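PDB 6BEV: Thiosulfate:glutathione sulfurtransferase from Homo sapiens, which transfers sulfur from thiosulfate to glutathione, forming S-sulfanylglutathione, a central intermediate of hydrogen sulfide metabolism. Local coordinates for residues Ala41-Val46 with Val96-Met101; Asp92-Phe97 with Gly119-Ala124; Ile63-Leu68 with Leu106-Leu111. One frame throughout, in Å; residues are numbered along the deposited sequence.

All three contacts belong to one rhodanese-like domain built round a parallel sheet whose strands run 61-62, 42-45, 95-98, 120-122 across it. Contacts 1 and 2 are the two sides of strand 95-98: they share Val-96 and Phe-97, and their centres lie about 8 Å apart. Contact 3 joins helices 65-73 and 103-114 beside that sheet, its centre about 9 Å from contact 1 and about 11 Å from contact 2. Along the chain the segments of contact 3 alternate with those of both others, so pieces distant in sequence interleave. Contact 1 includes Cys-99, the persulfide-forming residue, which directly follows strand 95-98, an inner strand paired on both sides by contacts 1 and 2.

Contact 1 (Ala41-Val46 with Val96-Met101); sequences ARLFDV and VFFCQM
Val-96 N donates to Arg-42 O across 2.8 Å in a nearly straight bond (169°), the first rung of a parallel ladder between strands 42-45 and 95-98. Phe-44 bonds twice: its N reaches Val-96 O, and its O receives Phe-98 N at 3.0 Å. A last bond runs from Val-46 N to Phe-98 O. One residue serving positions two apart on its neighbour is the signature of parallel pairing, here with Leu-43, Phe-44 and Asp-45 paired to Val-96, Phe-97 and Phe-98.

The aromatic contacts divide between the sheet faces. Phe-44 and Phe-97 point the same way, their planes 19° apart and centroids 4.9 Å apart, but slid so far that the rings barely overlap; the side chains come closest at Phe-44 CB to Phe-97 CD2, 3.5 Å. Val-46 CG1 approaches that same Phe-97 CD2 at the ring edge, in its plane, at 3.7 Å. On the other face, the first torsion of Phe-98 (68°) sets CG between backbone N and carbonyl carbon and carries the ring over strand 42-45. There Asp-45 CA lies above the ring face, a CH-pi contact 3.9 Å from the Phe-98 centroid, and Asp-45 CB meets Phe-98 CZ at 3.5 Å.

Aliphatic packing adds Leu-43 CD2 against Val-96 CG1 at 4.0 Å. The Asp-45 carboxylate finds its polar partners in Arg-47 and Thr-56. Cys-99, which carries the persulfide intermediate, comes directly after the paired residues, and Val-46 packs beside it. Helix 29-38 packs on Leu-43 and Val-96, whereas helix 103-114 packs on Phe-97 and Val-46; strands 61-62 and 120-122 continue the sheet beyond the two strands.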
loop_
_atom_site.group_PDB
_atom_site.type_symbol
_atom_site.label_atom_id
_atom_site.label_comp_id
_atom_site.label_asym_id
_atom_site.label_seq_id
_atom_site.Cartn_x
_atom_site.Cartn_y
_atom_site.Cartn_z
ATOM N N ALA A 41 9.453 4.431 -2.170
ATOM C CA ALA A 41 8.065 3.980 -2.085
ATOM C C ALA A 41 7.838 3.213 -0.793
ATOM O O ALA A 41 8.709 2.484 -0.318
ATOM C CB ALA A 41 7.690 3.066 -3.256
ATOM N N ARG A 42 6.633 3.360 -0.256
ATOM C CA ARG A 42 6.151 2.568 0.862
ATOM C C ARG A 42 5.027 1.692 0.348
ATOM O O ARG A 42 4.204 2.151 -0.440
ATOM C CB ARG A 42 5.593 3.466 1.955
ATOM C CG ARG A 42 6.594 4.010 2.920
ATOM C CD ARG A 42 5.855 4.670 4.077
ATOM N NE ARG A 42 5.355 3.757 5.117
ATOM C CZ ARG A 42 4.754 4.169 6.242
ATOM N NH1 ARG A 42 4.546 5.457 6.460
ATOM N NH2 ARG A 42 4.339 3.303 7.157
ATOM N N LEU A 43 4.994 0.450 0.800
ATOM C CA LEU A 43 4.038 -0.538 0.335
ATOM C C LEU A 43 3.008 -0.818 1.415
ATOM O O LEU A 43 3.362 -1.026 2.581
ATOM C CB LEU A 43 4.750 -1.858 0.025
ATOM C CG LEU A 43 5.565 -1.918 -1.261
ATOM C CD1 LEU A 43 6.536 -3.096 -1.223
ATOM C CD2 LEU A 43 4.634 -2.027 -2.435
ATOM N N PHE A 44 1.752 -0.941 0.998
ATOM C CA PHE A 44 0.632 -1.289 1.873
ATOM C C PHE A 44 -0.149 -2.427 1.226
ATOM O O PHE A 44 -0.757 -2.239 0.167
ATOM C CB PHE A 44 -0.282 -0.087 2.097
ATOM C CG PHE A 44 0.424 1.095 2.685
ATOM C CD1 PHE A 44 0.508 1.257 4.052
ATOM C CD2 PHE A 44 1.024 2.041 1.879
ATOM C CE1 PHE A 44 1.186 2.339 4.598
ATOM C CE2 PHE A 44 1.710 3.110 2.417
ATOM C CZ PHE A 44 1.773 3.269 3.775
ATOM N N ASP A 45 -0.132 -3.592 1.876
ATOM C CA ASP A 45 -0.909 -4.760 1.464
ATOM C C ASP A 45 -2.288 -4.598 2.091
ATOM O O ASP A 45 -2.417 -4.604 3.320
ATOM C CB ASP A 45 -0.216 -6.019 1.990
ATOM C CG ASP A 45 -0.843 -7.317 1.483
ATOM O OD1 ASP A 45 -2.044 -7.345 1.153
ATOM O OD2 ASP A 45 -0.107 -8.320 1.444
ATOM N N VAL A 46 -3.309 -4.392 1.260
ATOM C CA VAL A 46 -4.651 -4.116 1.761
ATOM C C VAL A 46 -5.535 -5.356 1.770
ATOM O O VAL A 46 -6.757 -5.245 1.929
ATOM C CB VAL A 46 -5.305 -2.927 1.044
ATOM C CG1 VAL A 46 -4.430 -1.695 1.185
ATOM C CG2 VAL A 46 -5.609 -3.238 -0.413
ATOM N N VAL A 96 2.109 3.137 -2.017
ATOM C CA VAL A 96 1.660 2.151 -2.993
ATOM C C VAL A 96 0.809 1.094 -2.300
ATOM O O VAL A 96 1.289 0.367 -1.423
ATOM C CB VAL A 96 2.852 1.517 -3.722
ATOM C CG1 VAL A 96 2.366 0.438 -4.668
ATOM C CG2 VAL A 96 3.638 2.583 -4.468
ATOM N N PHE A 97 -0.447 0.991 -2.726
ATOM C CA PHE A 97 -1.403 0.029 -2.197
ATOM C C PHE A 97 -1.565 -1.121 -3.181
ATOM O O PHE A 97 -1.491 -0.926 -4.402
ATOM C CB PHE A 97 -2.755 0.731 -1.962
ATOM C CG PHE A 97 -2.658 1.847 -0.965
ATOM C CD1 PHE A 97 -2.300 3.134 -1.349
ATOM C CD2 PHE A 97 -2.879 1.600 0.387
ATOM C CE1 PHE A 97 -2.168 4.133 -0.402
ATOM C CE2 PHE A 97 -2.744 2.601 1.324
ATOM C CZ PHE A 97 -2.392 3.859 0.925
ATOM N N PHE A 98 -1.818 -2.323 -2.649
ATOM C CA PHE A 98 -2.048 -3.459 -3.533
ATOM C C PHE A 98 -2.853 -4.543 -2.826
ATOM O O PHE A 98 -2.780 -4.709 -1.608
ATOM C CB PHE A 98 -0.721 -4.058 -4.043
ATOM C CG PHE A 98 0.099 -4.729 -2.974
ATOM C CD1 PHE A 98 0.012 -6.100 -2.724
ATOM C CD2 PHE A 98 0.962 -3.984 -2.196
ATOM C CE1 PHE A 98 0.764 -6.679 -1.702
ATOM C CE2 PHE A 98 1.716 -4.572 -1.177
ATOM C CZ PHE A 98 1.620 -5.914 -0.935
ATOM N N CYS A 99 -3.548 -5.350 -3.632
ATOM C CA CYS A 99 -4.109 -6.619 -3.167
ATOM C C CYS A 99 -3.540 -7.736 -4.047
ATOM O O CYS A 99 -2.427 -7.588 -4.555
ATOM C CB CYS A 99 -5.638 -6.583 -3.133
ATOM S SG CYS A 99 -6.397 -6.378 -4.755
ATOM N N GLN A 100 -4.239 -8.864 -4.235
ATOM C CA GLN A 100 -3.690 -9.931 -5.082
ATOM C C GLN A 100 -4.087 -9.802 -6.550
ATOM O O GLN A 100 -3.430 -10.407 -7.396
ATOM C CB GLN A 100 -4.005 -11.346 -4.550
ATOM C CG GLN A 100 -5.341 -11.986 -4.968
ATOM C CD GLN A 100 -6.554 -11.381 -4.268
ATOM O OE1 GLN A 100 -6.607 -10.181 -3.960
ATOM N NE2 GLN A 100 -7.544 -12.220 -4.003
ATOM N N MET A 101 -5.123 -9.014 -6.868
ATOM C CA MET A 101 -5.600 -8.926 -8.247
ATOM C C MET A 101 -6.060 -7.536 -8.678
ATOM O O MET A 101 -6.465 -7.378 -9.838
ATOM C CB MET A 101 -6.682 -9.996 -8.529
ATOM C CG MET A 101 -7.871 -10.001 -7.584
ATOM S SD MET A 101 -9.013 -8.632 -7.822
ATOM C CE MET A 101 -9.614 -8.956 -9.473
#

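Contact 2 (Asp92-Phe97 with Gly119-Ala124); sequences DEHLVF and GARNYA
His-94 and Arg-121 both turn CG anti to their carbonyl carbons, and the arginine chain, extended as far as CD, then bends (chi3 68°) to lay its guanidinium alongside the imidazole. Arg-121 NH1 thereby donates to His-94 ND1 at 3.0 Å, a bent bond (141°) tilted from both group planes, which stand 51° apart. The backbones beside them pair as a parallel ladder: Leu-95 N to Gly-119 O at 2.9 Å, Arg-121 N to Leu-95 O at 2.8 Å, then Phe-97 N to Arg-121 O and Tyr-123 N to Phe-97 O. These strands, with helix 103-114 between them in sequence, form a beta-alpha-beta unit.

Val-96 CG1 packs on Tyr-123 CB at 3.8 Å, and on the other face Phe-97 CE1 meets Ala-120 CB at 3.7 Å. Gly-119 CA comes within 3.3 Å of Asp-92 O, a CA-H...O contact; a CB on this residue would point toward the segment 92-97 and collide with Asp-92 O. One water bridges the same ends, giving to Asp-92 O (2.9 Å) and accepting from Gly-119 N (2.8 Å).

Arg-121 also pairs with Glu-31 and donates to the carbonyls of Ala-24 and Thr-26. A leucine here would probably leave His-94 ND1 without its donor, Glu-31 without its countercharge and those two carbonyls without their N-H partners. Because ND1 acts as acceptor, the imidazole is probably neutral and protonated on NE2, a state the adjacent guanidinium charge would favour.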
loop_
_atom_site.group_PDB
_atom_site.type_symbol
_atom_site.label_atom_id
_atom_site.label_comp_id
_atom_site.label_asym_id
_atom_site.label_seq_id
_atom_site.Cartn_x
_atom_site.Cartn_y
_atom_site.Cartn_z
ATOM N N ASP A 92 3.283 12.651 1.468
ATOM C CA ASP A 92 4.213 11.602 1.089
ATOM C C ASP A 92 4.030 11.261 -0.375
ATOM O O ASP A 92 2.935 11.364 -0.924
ATOM C CB ASP A 92 3.990 10.340 1.906
ATOM C CG ASP A 92 4.526 10.447 3.309
ATOM O OD1 ASP A 92 5.293 11.387 3.617
ATOM O OD2 ASP A 92 4.159 9.579 4.126
ATOM N N GLU A 93 5.116 10.854 -1.019
ATOM C CA GLU A 93 4.967 10.347 -2.366
ATOM C C GLU A 93 5.068 8.824 -2.396
ATOM O O GLU A 93 5.638 8.197 -1.502
ATOM C CB GLU A 93 6.043 10.965 -3.248
ATOM C CG GLU A 93 5.913 12.466 -3.379
ATOM C CD GLU A 93 7.041 13.052 -4.184
ATOM O OE1 GLU A 93 8.117 13.307 -3.602
ATOM O OE2 GLU A 93 6.863 13.226 -5.407
ATOM N N HIS A 94 4.457 8.236 -3.415
ATOM C CA HIS A 94 4.575 6.822 -3.700
ATOM C C HIS A 94 4.173 5.964 -2.508
ATOM O O HIS A 94 4.897 5.049 -2.083
ATOM C CB HIS A 94 5.963 6.477 -4.200
ATOM C CG HIS A 94 6.439 7.377 -5.282
ATOM N ND1 HIS A 94 5.834 7.445 -6.518
ATOM C CD2 HIS A 94 7.470 8.252 -5.309
ATOM C CE1 HIS A 94 6.482 8.320 -7.264
ATOM N NE2 HIS A 94 7.478 8.823 -6.554
ATOM N N LEU A 95 2.974 6.249 -1.999
ATOM C CA LEU A 95 2.298 5.366 -1.053
ATOM C C LEU A 95 1.557 4.339 -1.910
ATOM O O LEU A 95 0.528 4.646 -2.512
ATOM C CB LEU A 95 1.347 6.153 -0.162
ATOM C CG LEU A 95 1.973 7.288 0.662
ATOM C CD1 LEU A 95 0.889 8.001 1.437
ATOM C CD2 LEU A 95 3.059 6.790 1.596
ATOM N N VAL A 96 2.109 3.137 -2.017
ATOM C CA VAL A 96 1.660 2.151 -2.993
ATOM C C VAL A 96 0.809 1.094 -2.300
ATOM O O VAL A 96 1.289 0.367 -1.423
ATOM C CB VAL A 96 2.852 1.517 -3.722
ATOM C CG1 VAL A 96 2.366 0.438 -4.668
ATOM C CG2 VAL A 96 3.638 2.583 -4.468
ATOM N N PHE A 97 -0.447 0.991 -2.726
ATOM C CA PHE A 97 -1.403 0.029 -2.197
ATOM C C PHE A 97 -1.565 -1.121 -3.181
ATOM O O PHE A 97 -1.491 -0.926 -4.402
ATOM C CB PHE A 97 -2.755 0.731 -1.962
ATOM C CG PHE A 97 -2.658 1.847 -0.965
ATOM C CD1 PHE A 97 -2.300 3.134 -1.349
ATOM C CD2 PHE A 97 -2.879 1.600 0.387
ATOM C CE1 PHE A 97 -2.168 4.133 -0.402
ATOM C CE2 PHE A 97 -2.744 2.601 1.324
ATOM C CZ PHE A 97 -2.392 3.859 0.925
ATOM N N GLY A 119 -0.174 11.211 -2.776
ATOM C CA GLY A 119 0.830 10.253 -3.185
ATOM C C GLY A 119 0.358 8.823 -3.266
ATOM O O GLY A 119 1.160 7.937 -3.573
ATOM N N ALA A 120 -0.921 8.564 -3.008
ATOM C CA ALA A 120 -1.435 7.204 -3.064
ATOM C C ALA A 120 -1.504 6.715 -4.503
ATOM O O ALA A 120 -2.012 7.409 -5.387
ATOM C CB ALA A 120 -2.821 7.155 -2.427
ATOM N N ARG A 121 -1.001 5.505 -4.727
ATOM C CA ARG A 121 -0.997 4.874 -6.036
ATOM C C ARG A 121 -1.326 3.393 -5.885
ATOM O O ARG A 121 -0.959 2.775 -4.894
ATOM C CB ARG A 121 0.395 5.002 -6.707
ATOM C CG ARG A 121 0.944 6.436 -6.691
ATOM C CD ARG A 121 2.336 6.551 -7.270
ATOM N NE ARG A 121 2.313 6.298 -8.700
ATOM C CZ ARG A 121 3.395 6.117 -9.447
ATOM N NH1 ARG A 121 4.593 6.151 -8.890
ATOM N NH2 ARG A 121 3.270 5.869 -10.742
ATOM N N ASN A 122 -1.968 2.813 -6.909
ATOM C CA ASN A 122 -2.347 1.401 -6.916
ATOM C C ASN A 122 -1.350 0.631 -7.766
ATOM O O ASN A 122 -1.150 0.970 -8.937
ATOM C CB ASN A 122 -3.744 1.238 -7.522
ATOM C CG ASN A 122 -4.238 -0.202 -7.508
ATOM O OD1 ASN A 122 -3.919 -0.996 -6.612
ATOM N ND2 ASN A 122 -5.040 -0.543 -8.515
ATOM N N TYR A 123 -0.760 -0.419 -7.196
ATOM C CA TYR A 123 0.006 -1.366 -8.002
ATOM C C TYR A 123 -1.005 -2.343 -8.623
ATOM O O TYR A 123 -1.325 -3.397 -8.072
ATOM C CB TYR A 123 1.093 -2.044 -7.175
ATOM C CG TYR A 123 1.746 -3.192 -7.910
ATOM C CD1 TYR A 123 1.995 -3.110 -9.270
ATOM C CD2 TYR A 123 2.069 -4.375 -7.262
ATOM C CE1 TYR A 123 2.543 -4.181 -9.963
ATOM C CE2 TYR A 123 2.626 -5.437 -7.942
ATOM C CZ TYR A 123 2.854 -5.344 -9.296
ATOM O OH TYR A 123 3.374 -6.423 -9.965
ATOM N N ALA A 124 -1.521 -1.955 -9.795
ATOM C CA ALA A 124 -2.638 -2.675 -10.411
ATOM C C ALA A 124 -2.280 -4.108 -10.785
ATOM O O ALA A 124 -3.137 -4.997 -10.713
ATOM C CB ALA A 124 -3.141 -1.907 -11.630
HETATM O O HOH W 1 0.238 11.178 -0.003
#

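Contact 3 (Ile63-Leu68 with Leu106-Leu111); sequences IPVSEL and LQATQL
Val-65 and Ala-108 bring the backbones closest, their CA atoms 5.8 Å apart, where helix 65-73 passes helix 103-114. In the rhodanese fold, an alpha/beta domain with helices on both sides of a parallel sheet, these two neighbours share one sheet face: Leu-68 and Ala-108 both rest on Phe-97. The junction is small, 239 Å² buried in total, and its side-chain contacts are dispersive.

Val-65 presents CG2: chi1 of 67°, measured to CG1, puts that first branch between the backbone N and the carbonyl carbon and leaves CG2 anti to the N, facing helix 103-114. The CG2 methyl of Val-65 reaches Ala-108 CB at 4.0 Å and also meets the amide end of Gln-107, which crosses the valine at about a right angle; as Gln-107 adopts two conformers, this touch is less certain. Val-65 and Ala-108 both pack on Val-46 too, and the Val-65 side chain lies about 7 Å from that of the persulfide-forming Cys-99.

A turn further along each helix, Leu-111 CD2 approaches Leu-68 CB at 4.2 Å. Leu-68 itself sends a branch deeper, and its CD2 presses on Ala-108 CB at 3.5 Å, tighter than an ordinary methyl-methyl contact.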
loop_
_atom_site.group_PDB
_atom_site.type_symbol
_atom_site.label_atom_id
_atom_site.label_comp_id
_atom_site.label_asym_id
_atom_site.label_seq_id
_atom_site.Cartn_x
_atom_site.Cartn_y
_atom_site.Cartn_z
ATOM N N ILE A 63 -2.389 -3.270 5.990
ATOM C CA ILE A 63 -3.550 -2.526 6.475
ATOM C C ILE A 63 -4.719 -2.993 5.632
ATOM O O ILE A 63 -4.918 -2.495 4.508
ATOM C CB ILE A 63 -3.414 -1.000 6.378
ATOM C CG1 ILE A 63 -2.132 -0.520 7.048
ATOM C CG2 ILE A 63 -4.642 -0.369 7.013
ATOM C CD1 ILE A 63 -1.910 0.979 6.957
ATOM N N PRO A 64 -5.490 -3.968 6.103
ATOM C CA PRO A 64 -6.641 -4.429 5.318
ATOM C C PRO A 64 -7.504 -3.247 4.895
ATOM O O PRO A 64 -7.682 -2.275 5.639
ATOM C CB PRO A 64 -7.382 -5.341 6.298
ATOM C CG PRO A 64 -6.303 -5.887 7.185
ATOM C CD PRO A 64 -5.344 -4.727 7.361
ATOM N N VAL A 65 -8.075 -3.351 3.694
ATOM C CA VAL A 65 -8.840 -2.223 3.179
ATOM C C VAL A 65 -9.976 -1.841 4.129
ATOM O O VAL A 65 -10.300 -0.661 4.263
ATOM C CB VAL A 65 -9.301 -2.482 1.731
ATOM C CG1 VAL A 65 -10.319 -3.618 1.655
ATOM C CG2 VAL A 65 -9.818 -1.188 1.100
ATOM N N SER A 66 -10.566 -2.813 4.830
ATOM C CA SER A 66 -11.633 -2.519 5.781
ATOM C C SER A 66 -11.151 -1.745 7.005
ATOM O O SER A 66 -11.979 -1.172 7.723
ATOM C CB SER A 66 -12.286 -3.815 6.251
ATOM O OG SER A 66 -11.327 -4.669 6.851
ATOM N N GLU A 67 -9.846 -1.735 7.271
ATOM C CA GLU A 67 -9.240 -0.956 8.346
ATOM C C GLU A 67 -8.665 0.371 7.879
ATOM O O GLU A 67 -8.299 1.193 8.719
ATOM C CB GLU A 67 -8.087 -1.733 8.998
ATOM C CG GLU A 67 -8.493 -3.028 9.668
ATOM C CD GLU A 67 -7.315 -3.818 10.225
ATOM O OE1 GLU A 67 -6.263 -3.221 10.568
ATOM O OE2 GLU A 67 -7.446 -5.056 10.318
ATOM N N LEU A 68 -8.548 0.590 6.573
ATOM C CA LEU A 68 -7.701 1.672 6.076
ATOM C C LEU A 68 -8.255 3.050 6.408
ATOM O O LEU A 68 -7.479 3.964 6.708
ATOM C CB LEU A 68 -7.467 1.509 4.576
ATOM C CG LEU A 68 -6.545 2.542 3.922
ATOM C CD1 LEU A 68 -5.155 2.551 4.533
ATOM C CD2 LEU A 68 -6.450 2.273 2.455
ATOM N N LEU A 106 -7.197 -0.886 -5.701
ATOM C CA LEU A 106 -7.842 0.282 -6.293
ATOM C C LEU A 106 -8.756 0.979 -5.284
ATOM O O LEU A 106 -8.707 2.207 -5.118
ATOM C CB LEU A 106 -8.644 -0.155 -7.518
ATOM C CG LEU A 106 -9.416 0.961 -8.227
ATOM C CD1 LEU A 106 -8.502 2.086 -8.707
ATOM C CD2 LEU A 106 -10.210 0.399 -9.401
ATOM N N GLN A 107 -9.601 0.205 -4.601
ATOM C CA GLN A 107 -10.474 0.770 -3.584
ATOM C C GLN A 107 -9.665 1.522 -2.530
ATOM O O GLN A 107 -10.042 2.624 -2.111
ATOM C CB GLN A 107 -11.292 -0.356 -2.948
ATOM C CG GLN A 107 -12.215 0.094 -1.838
ATOM C CD GLN A 107 -12.799 -1.057 -1.040
ATOM O OE1 GLN A 107 -12.572 -2.226 -1.343
ATOM N NE2 GLN A 107 -13.539 -0.726 0.000
ATOM N N ALA A 108 -8.559 0.932 -2.069
ATOM C CA ALA A 108 -7.734 1.566 -1.047
ATOM C C ALA A 108 -7.103 2.843 -1.571
ATOM O O ALA A 108 -7.042 3.848 -0.850
ATOM C CB ALA A 108 -6.652 0.582 -0.601
ATOM N N THR A 109 -6.631 2.829 -2.821
ATOM C CA THR A 109 -5.980 4.005 -3.382
ATOM C C THR A 109 -6.963 5.157 -3.489
ATOM O O THR A 109 -6.653 6.299 -3.131
ATOM C CB THR A 109 -5.388 3.667 -4.747
ATOM O OG1 THR A 109 -4.407 2.627 -4.596
ATOM C CG2 THR A 109 -4.707 4.864 -5.352
ATOM N N GLN A 110 -8.154 4.865 -4.001
ATOM C CA GLN A 110 -9.187 5.889 -4.096
ATOM C C GLN A 110 -9.556 6.437 -2.722
ATOM O O GLN A 110 -9.745 7.655 -2.551
ATOM C CB GLN A 110 -10.406 5.279 -4.779
ATOM C CG GLN A 110 -10.185 4.919 -6.231
ATOM C CD GLN A 110 -11.325 4.102 -6.814
ATOM O OE1 GLN A 110 -11.982 3.336 -6.103
ATOM N NE2 GLN A 110 -11.538 4.233 -8.106
ATOM N N LEU A 111 -9.676 5.556 -1.731
ATOM C CA LEU A 111 -9.986 6.000 -0.380
ATOM C C LEU A 111 -8.904 6.937 0.144
ATOM O O LEU A 111 -9.190 8.028 0.669
ATOM C CB LEU A 111 -10.165 4.780 0.531
ATOM C CG LEU A 111 -10.372 5.072 2.015
ATOM C CD1 LEU A 111 -11.609 5.900 2.251
ATOM C CD2 LEU A 111 -10.452 3.748 2.756
#